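Long-range contact in putative protein (Aquifex aeolicus, PDB 1T6T), which is of unknown function but carries a Toprim domain of the RNase M5-like type, so it probably acts on or binds nucleic acid with the help of divalent metal: residues B[66-80]-B[95-109]. Sequence-based numbering, arbitrary orientation.
Sequences ILLFDLDTHGERINQ and ENFRNFLKKWNIIHI
L71 N donates a hydrogen bond to I107 O (2.7 Å) where the loop leaving strand 64-67 runs beside 106-109, while helices 73-80 and 96-101 lie nearly antiparallel (157°), their axes 13.3 Å apart. The R98 side chain crosses between them. With CG anti to the backbone N (chi1 -179°) and the chain extended as far as NE, it reaches the loop: R98 NE donates to F69 O (2.8 Å), NH2 to D70 O, and NH1 and NH2 grip one oxygen, E76 OE1, in an end-on salt bridge. L71 CD2 sits 3.6 Å above the centre of one face of the R98 guanidinium; the N79 amide stacks on the other, 15° from parallel, and N79 ND2 donates to E95 OE2 (2.8 Å). A leucine in place of R98 would probably leave E76 without its charge partner and the F69 and D70 carbonyls without these donors. D70 OD2 takes a straight bond from H108 ND1 (3.0 Å), in the ring plane but well above the carboxylate plane; OD1 accepts from I109 N. D72 caps helix 73-80 through G75 N. Following a strand of a parallel sheet ordered 2-1-3-4, D70 and D72 match the DxD motif of Toprim domains, whose aspartates help bind divalent metal in relatives.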
loop_
_atom_site.group_PDB
_atom_site.type_symbol
_atom_site.label_atom_id
_atom_site.label_comp_id
_atom_site.label_asym_id
_atom_site.label_seq_id
_atom_site.Cartn_x
_atom_site.Cartn_y
_atom_site.Cartn_z
ATOM N N ILE B 66 16.382 6.817 -0.169
ATOM C CA ILE B 66 16.643 5.433 -0.525
ATOM C C ILE B 66 15.289 4.730 -0.661
ATOM O O ILE B 66 14.531 4.646 0.304
ATOM C CB ILE B 66 17.475 4.732 0.566
ATOM C CG1 ILE B 66 18.866 5.378 0.655
ATOM C CG2 ILE B 66 17.580 3.244 0.263
ATOM C CD1 ILE B 66 19.679 4.923 1.851
ATOM N N LEU B 67 14.976 4.244 -1.858
ATOM C CA LEU B 67 13.706 3.554 -2.077
ATOM C C LEU B 67 13.852 2.081 -1.726
ATOM O O LEU B 67 14.726 1.394 -2.256
ATOM C CB LEU B 67 13.263 3.692 -3.537
ATOM C CG LEU B 67 13.032 5.115 -4.043
ATOM C CD1 LEU B 67 12.506 5.059 -5.467
ATOM C CD2 LEU B 67 12.042 5.841 -3.133
ATOM N N LEU B 68 13.010 1.603 -0.817
ATOM C CA LEU B 68 13.058 0.203 -0.405
ATOM C C LEU B 68 11.696 -0.459 -0.402
ATOM O O LEU B 68 11.246 -0.951 0.627
ATOM C CB LEU B 68 13.661 0.054 0.991
ATOM C CG LEU B 68 15.146 -0.269 1.144
ATOM C CD1 LEU B 68 15.385 -0.733 2.577
ATOM C CD2 LEU B 68 15.563 -1.362 0.161
ATOM N N PHE B 69 11.037 -0.471 -1.552
ATOM C CA PHE B 69 9.735 -1.109 -1.654
ATOM C C PHE B 69 9.939 -2.571 -2.024
ATOM O O PHE B 69 10.982 -2.940 -2.569
ATOM C CB PHE B 69 8.895 -0.383 -2.697
ATOM C CG PHE B 69 8.601 1.032 -2.325
ATOM C CD1 PHE B 69 7.716 1.318 -1.289
ATOM C CD2 PHE B 69 9.255 2.081 -2.959
ATOM C CE1 PHE B 69 7.492 2.631 -0.888
ATOM C CE2 PHE B 69 9.036 3.399 -2.564
ATOM C CZ PHE B 69 8.155 3.674 -1.527
ATOM N N ASP B 70 8.955 -3.407 -1.709
ATOM C CA ASP B 70 9.061 -4.828 -2.005
ATOM C C ASP B 70 9.316 -5.078 -3.483
ATOM O O ASP B 70 9.036 -4.228 -4.324
ATOM C CB ASP B 70 7.800 -5.564 -1.549
ATOM C CG ASP B 70 7.574 -5.448 -0.050
ATOM O OD1 ASP B 70 8.553 -5.194 0.683
ATOM O OD2 ASP B 70 6.422 -5.620 0.396
ATOM N N LEU B 71 9.856 -6.253 -3.785
ATOM C CA LEU B 71 10.191 -6.615 -5.152
ATOM C C LEU B 71 9.074 -7.312 -5.916
ATOM O O LEU B 71 9.325 -7.941 -6.938
ATOM C CB LEU B 71 11.451 -7.487 -5.164
ATOM C CG LEU B 71 12.731 -6.793 -4.684
ATOM C CD1 LEU B 71 13.885 -7.775 -4.681
ATOM C CD2 LEU B 71 13.044 -5.616 -5.591
ATOM N N ASP B 72 7.846 -7.200 -5.426
ATOM C CA ASP B 72 6.715 -7.812 -6.111
ATOM C C ASP B 72 6.061 -6.749 -6.994
ATOM O O ASP B 72 6.503 -5.599 -7.016
ATOM C CB ASP B 72 5.721 -8.385 -5.090
ATOM C CG ASP B 72 5.102 -7.325 -4.205
ATOM O OD1 ASP B 72 5.688 -6.234 -4.060
ATOM O OD2 ASP B 72 4.021 -7.594 -3.638
ATOM N N THR B 73 5.024 -7.128 -7.733
ATOM C CA THR B 73 4.350 -6.185 -8.621
ATOM C C THR B 73 3.869 -4.934 -7.899
ATOM O O THR B 73 4.051 -3.818 -8.385
ATOM C CB THR B 73 3.142 -6.840 -9.313
ATOM O OG1 THR B 73 3.583 -7.986 -10.046
ATOM C CG2 THR B 73 2.478 -5.858 -10.271
ATOM N N HIS B 74 3.247 -5.128 -6.744
ATOM C CA HIS B 74 2.730 -4.025 -5.947
ATOM C C HIS B 74 3.853 -3.061 -5.558
ATOM O O HIS B 74 3.702 -1.844 -5.658
ATOM C CB HIS B 74 2.035 -4.585 -4.701
ATOM C CG HIS B 74 1.456 -3.540 -3.799
ATOM N ND1 HIS B 74 2.186 -2.926 -2.805
ATOM C CD2 HIS B 74 0.212 -3.008 -3.738
ATOM C CE1 HIS B 74 1.416 -2.060 -2.168
ATOM N NE2 HIS B 74 0.214 -2.090 -2.715
ATOM N N GLY B 75 4.980 -3.615 -5.125
ATOM C CA GLY B 75 6.103 -2.785 -4.729
ATOM C C GLY B 75 6.770 -2.064 -5.889
ATOM O O GLY B 75 7.221 -0.928 -5.743
ATOM N N GLU B 76 6.842 -2.720 -7.042
ATOM C CA GLU B 76 7.464 -2.126 -8.217
ATOM C C GLU B 76 6.667 -0.925 -8.726
ATOM O O GLU B 76 7.246 0.062 -9.179
ATOM C CB GLU B 76 7.610 -3.179 -9.317
ATOM C CG GLU B 76 8.440 -2.736 -10.519
ATOM C CD GLU B 76 9.849 -2.294 -10.146
ATOM O OE1 GLU B 76 10.499 -2.974 -9.324
ATOM O OE2 GLU B 76 10.312 -1.268 -10.687
ATOM N N ARG B 77 5.340 -1.005 -8.662
ATOM C CA ARG B 77 4.501 0.106 -9.101
ATOM C C ARG B 77 4.716 1.308 -8.185
ATOM O O ARG B 77 4.852 2.442 -8.649
ATOM C CB ARG B 77 3.026 -0.298 -9.080
ATOM C CG ARG B 77 2.669 -1.343 -10.116
ATOM C CD ARG B 77 1.258 -1.859 -9.906
ATOM N NE ARG B 77 0.857 -2.772 -10.971
ATOM C CZ ARG B 77 -0.225 -3.539 -10.927
ATOM N NH1 ARG B 77 -1.019 -3.506 -9.866
ATOM N NH2 ARG B 77 -0.518 -4.337 -11.948
ATOM N N ILE B 78 4.751 1.060 -6.881
ATOM C CA ILE B 78 4.963 2.140 -5.925
ATOM C C ILE B 78 6.371 2.707 -6.094
ATOM O O ILE B 78 6.575 3.920 -6.041
ATOM C CB ILE B 78 4.783 1.652 -4.472
ATOM C CG1 ILE B 78 3.350 1.163 -4.270
ATOM C CG2 ILE B 78 5.087 2.784 -3.496
ATOM C CD1 ILE B 78 3.067 0.656 -2.871
ATOM N N ASN B 79 7.342 1.823 -6.305
ATOM C CA ASN B 79 8.716 2.260 -6.490
ATOM C C ASN B 79 8.804 3.236 -7.659
ATOM O O ASN B 79 9.398 4.303 -7.541
ATOM C CB ASN B 79 9.632 1.068 -6.773
ATOM C CG ASN B 79 11.099 1.454 -6.773
ATOM O OD1 ASN B 79 11.686 1.691 -5.720
ATOM N ND2 ASN B 79 11.692 1.535 -7.959
ATOM N N GLN B 80 8.207 2.862 -8.787
ATOM C CA GLN B 80 8.240 3.707 -9.976
ATOM C C GLN B 80 7.540 5.037 -9.758
ATOM O O GLN B 80 8.035 6.085 -10.177
ATOM C CB GLN B 80 7.607 2.981 -11.164
ATOM C CG GLN B 80 8.402 1.776 -11.628
ATOM C CD GLN B 80 9.878 2.100 -11.809
ATOM O OE1 GLN B 80 10.239 3.026 -12.540
ATOM N NE2 GLN B 80 10.737 1.338 -11.137
ATOM N N GLU B 95 18.413 3.771 -5.723
ATOM C CA GLU B 95 17.782 2.467 -5.921
ATOM C C GLU B 95 18.803 1.344 -5.773
ATOM O O GLU B 95 18.463 0.170 -5.909
ATOM C CB GLU B 95 17.157 2.374 -7.318
ATOM C CG GLU B 95 15.901 3.192 -7.515
ATOM C CD GLU B 95 15.287 2.960 -8.881
ATOM O OE1 GLU B 95 15.834 3.472 -9.883
ATOM O OE2 GLU B 95 14.263 2.249 -8.953
ATOM N N ASN B 96 20.051 1.703 -5.497
ATOM C CA ASN B 96 21.103 0.704 -5.362
ATOM C C ASN B 96 20.836 -0.376 -4.324
ATOM O O ASN B 96 21.123 -1.543 -4.561
ATOM C CB ASN B 96 22.447 1.371 -5.058
ATOM C CG ASN B 96 22.914 2.276 -6.181
ATOM O OD1 ASN B 96 22.775 1.945 -7.356
ATOM N ND2 ASN B 96 23.482 3.419 -5.823
ATOM N N PHE B 97 20.295 -0.001 -3.172
ATOM C CA PHE B 97 20.032 -0.989 -2.134
ATOM C C PHE B 97 18.939 -1.960 -2.534
ATOM O O PHE B 97 19.063 -3.171 -2.326
ATOM C CB PHE B 97 19.682 -0.289 -0.820
ATOM C CG PHE B 97 20.874 0.306 -0.131
ATOM C CD1 PHE B 97 21.726 -0.493 0.625
ATOM C CD2 PHE B 97 21.167 1.658 -0.270
ATOM C CE1 PHE B 97 22.860 0.049 1.235
ATOM C CE2 PHE B 97 22.297 2.210 0.334
ATOM C CZ PHE B 97 23.143 1.401 1.088
ATOM N N ARG B 98 17.870 -1.432 -3.114
ATOM C CA ARG B 98 16.768 -2.270 -3.551
ATOM C C ARG B 98 17.226 -3.171 -4.697
ATOM O O ARG B 98 16.921 -4.362 -4.718
ATOM C CB ARG B 98 15.593 -1.400 -4.010
ATOM C CG ARG B 98 14.373 -2.197 -4.454
ATOM C CD ARG B 98 13.167 -1.286 -4.644
ATOM N NE ARG B 98 11.957 -2.023 -5.009
ATOM C CZ ARG B 98 11.612 -2.336 -6.253
ATOM N NH1 ARG B 98 12.384 -1.976 -7.268
ATOM N NH2 ARG B 98 10.487 -3.002 -6.483
ATOM N N ASN B 99 17.960 -2.604 -5.648
ATOM C CA ASN B 99 18.429 -3.393 -6.782
ATOM C C ASN B 99 19.365 -4.515 -6.367
ATOM O O ASN B 99 19.403 -5.563 -7.009
ATOM C CB ASN B 99 19.119 -2.507 -7.821
ATOM C CG ASN B 99 18.145 -1.625 -8.570
ATOM O OD1 ASN B 99 16.947 -1.916 -8.636
ATOM N ND2 ASN B 99 18.653 -0.547 -9.153
ATOM N N PHE B 100 20.120 -4.300 -5.297
ATOM C CA PHE B 100 21.043 -5.321 -4.824
ATOM C C PHE B 100 20.288 -6.565 -4.346
ATOM O O PHE B 100 20.738 -7.692 -4.555
ATOM C CB PHE B 100 21.909 -4.777 -3.688
ATOM C CG PHE B 100 23.259 -5.427 -3.602
ATOM C CD1 PHE B 100 24.287 -5.034 -4.454
ATOM C CD2 PHE B 100 23.494 -6.458 -2.697
ATOM C CE1 PHE B 100 25.535 -5.662 -4.407
ATOM C CE2 PHE B 100 24.736 -7.092 -2.644
ATOM C CZ PHE B 100 25.757 -6.692 -3.501
ATOM N N LEU B 101 19.136 -6.356 -3.716
ATOM C CA LEU B 101 18.334 -7.465 -3.209
ATOM C C LEU B 101 17.790 -8.363 -4.317
ATOM O O LEU B 101 17.424 -9.513 -4.067
ATOM C CB LEU B 101 17.163 -6.937 -2.369
ATOM C CG LEU B 101 17.494 -6.160 -1.090
ATOM C CD1 LEU B 101 16.202 -5.714 -0.413
ATOM C CD2 LEU B 101 18.313 -7.031 -0.153
ATOM N N LYS B 102 17.735 -7.841 -5.537
ATOM C CA LYS B 102 17.217 -8.609 -6.661
ATOM C C LYS B 102 18.036 -9.865 -6.952
ATOM O O LYS B 102 17.553 -10.783 -7.617
ATOM C CB LYS B 102 17.152 -7.729 -7.910
ATOM C CG LYS B 102 16.156 -6.585 -7.793
ATOM C CD LYS B 102 16.186 -5.691 -9.023
ATOM C CE LYS B 102 15.126 -4.608 -8.936
ATOM N NZ LYS B 102 15.172 -3.704 -10.116
ATOM N N LYS B 103 19.265 -9.912 -6.446
ATOM C CA LYS B 103 20.131 -11.063 -6.671
ATOM C C LYS B 103 19.952 -12.140 -5.607
ATOM O O LYS B 103 20.452 -13.255 -5.758
ATOM C CB LYS B 103 21.600 -10.629 -6.714
ATOM C CG LYS B 103 22.162 -10.180 -5.371
ATOM C CD LYS B 103 23.609 -9.712 -5.496
ATOM C CE LYS B 103 23.718 -8.454 -6.348
ATOM N NZ LYS B 103 25.134 -8.046 -6.566
ATOM N N TRP B 104 19.238 -11.815 -4.533
ATOM C CA TRP B 104 19.020 -12.779 -3.462
ATOM C C TRP B 104 17.570 -13.230 -3.378
ATOM O O TRP B 104 16.693 -12.663 -4.026
ATOM C CB TRP B 104 19.461 -12.200 -2.113
ATOM C CG TRP B 104 20.922 -11.855 -2.065
ATOM C CD1 TRP B 104 21.943 -12.516 -2.690
ATOM C CD2 TRP B 104 21.528 -10.782 -1.334
ATOM N NE1 TRP B 104 23.145 -11.919 -2.396
ATOM C CE2 TRP B 104 22.921 -10.853 -1.565
ATOM C CE3 TRP B 104 21.030 -9.768 -0.506
ATOM C CZ2 TRP B 104 23.824 -9.947 -0.995
ATOM C CZ3 TRP B 104 21.928 -8.866 0.061
ATOM C CH2 TRP B 104 23.310 -8.964 -0.188
ATOM N N ASN B 105 17.323 -14.257 -2.577
ATOM C CA ASN B 105 15.976 -14.774 -2.438
ATOM C C ASN B 105 15.167 -13.990 -1.416
ATOM O O ASN B 105 15.015 -14.398 -0.264
ATOM C CB ASN B 105 16.003 -16.249 -2.056
ATOM C CG ASN B 105 14.630 -16.873 -2.097
ATOM O OD1 ASN B 105 13.658 -16.225 -2.491
ATOM N ND2 ASN B 105 14.536 -18.135 -1.695
ATOM N N ILE B 106 14.647 -12.853 -1.856
ATOM C CA ILE B 106 13.844 -12.000 -0.998
ATOM C C ILE B 106 12.871 -11.218 -1.868
ATOM O O ILE B 106 13.186 -10.865 -3.006
ATOM C CB ILE B 106 14.732 -11.011 -0.207
ATOM C CG1 ILE B 106 13.867 -10.161 0.728
ATOM C CG2 ILE B 106 15.510 -10.125 -1.169
ATOM C CD1 ILE B 106 14.665 -9.302 1.694
ATOM N N ILE B 107 11.677 -10.978 -1.347
ATOM C CA ILE B 107 10.685 -10.209 -2.080
ATOM C C ILE B 107 10.202 -9.061 -1.207
ATOM O O ILE B 107 10.128 -7.919 -1.654
ATOM C CB ILE B 107 9.475 -11.072 -2.476
ATOM C CG1 ILE B 107 9.886 -12.080 -3.553
ATOM C CG2 ILE B 107 8.342 -10.183 -2.981
ATOM C CD1 ILE B 107 10.384 -11.449 -4.844
ATOM N N HIS B 108 9.887 -9.383 0.046
ATOM C CA HIS B 108 9.390 -8.403 1.006
ATOM C C HIS B 108 10.481 -7.991 1.982
ATOM O O HIS B 108 11.138 -8.839 2.583
ATOM C CB HIS B 108 8.209 -9.000 1.772
ATOM C CG HIS B 108 7.101 -9.479 0.889
ATOM N ND1 HIS B 108 6.261 -8.619 0.217
ATOM C CD2 HIS B 108 6.714 -10.730 0.544
ATOM C CE1 HIS B 108 5.403 -9.318 -0.505
ATOM N NE2 HIS B 108 5.656 -10.603 -0.324
ATOM N N ILE B 109 10.672 -6.683 2.140
ATOM C CA ILE B 109 11.686 -6.164 3.044
ATOM C C ILE B 109 11.468 -6.734 4.440
ATOM O O ILE B 109 12.411 -6.941 5.199
ATOM C CB ILE B 109 11.632 -4.618 3.112
ATOM C CG1 ILE B 109 11.653 -4.032 1.694
ATOM C CG2 ILE B 109 12.801 -4.093 3.930
ATOM C CD1 ILE B 109 12.827 -4.476 0.838
HETATM O O HOH W 1 17.386 1.569 -2.801
HETATM O O HOH W 2 13.076 -1.641 -10.452
HETATM O O HOH W 3 13.630 1.242 -11.242
#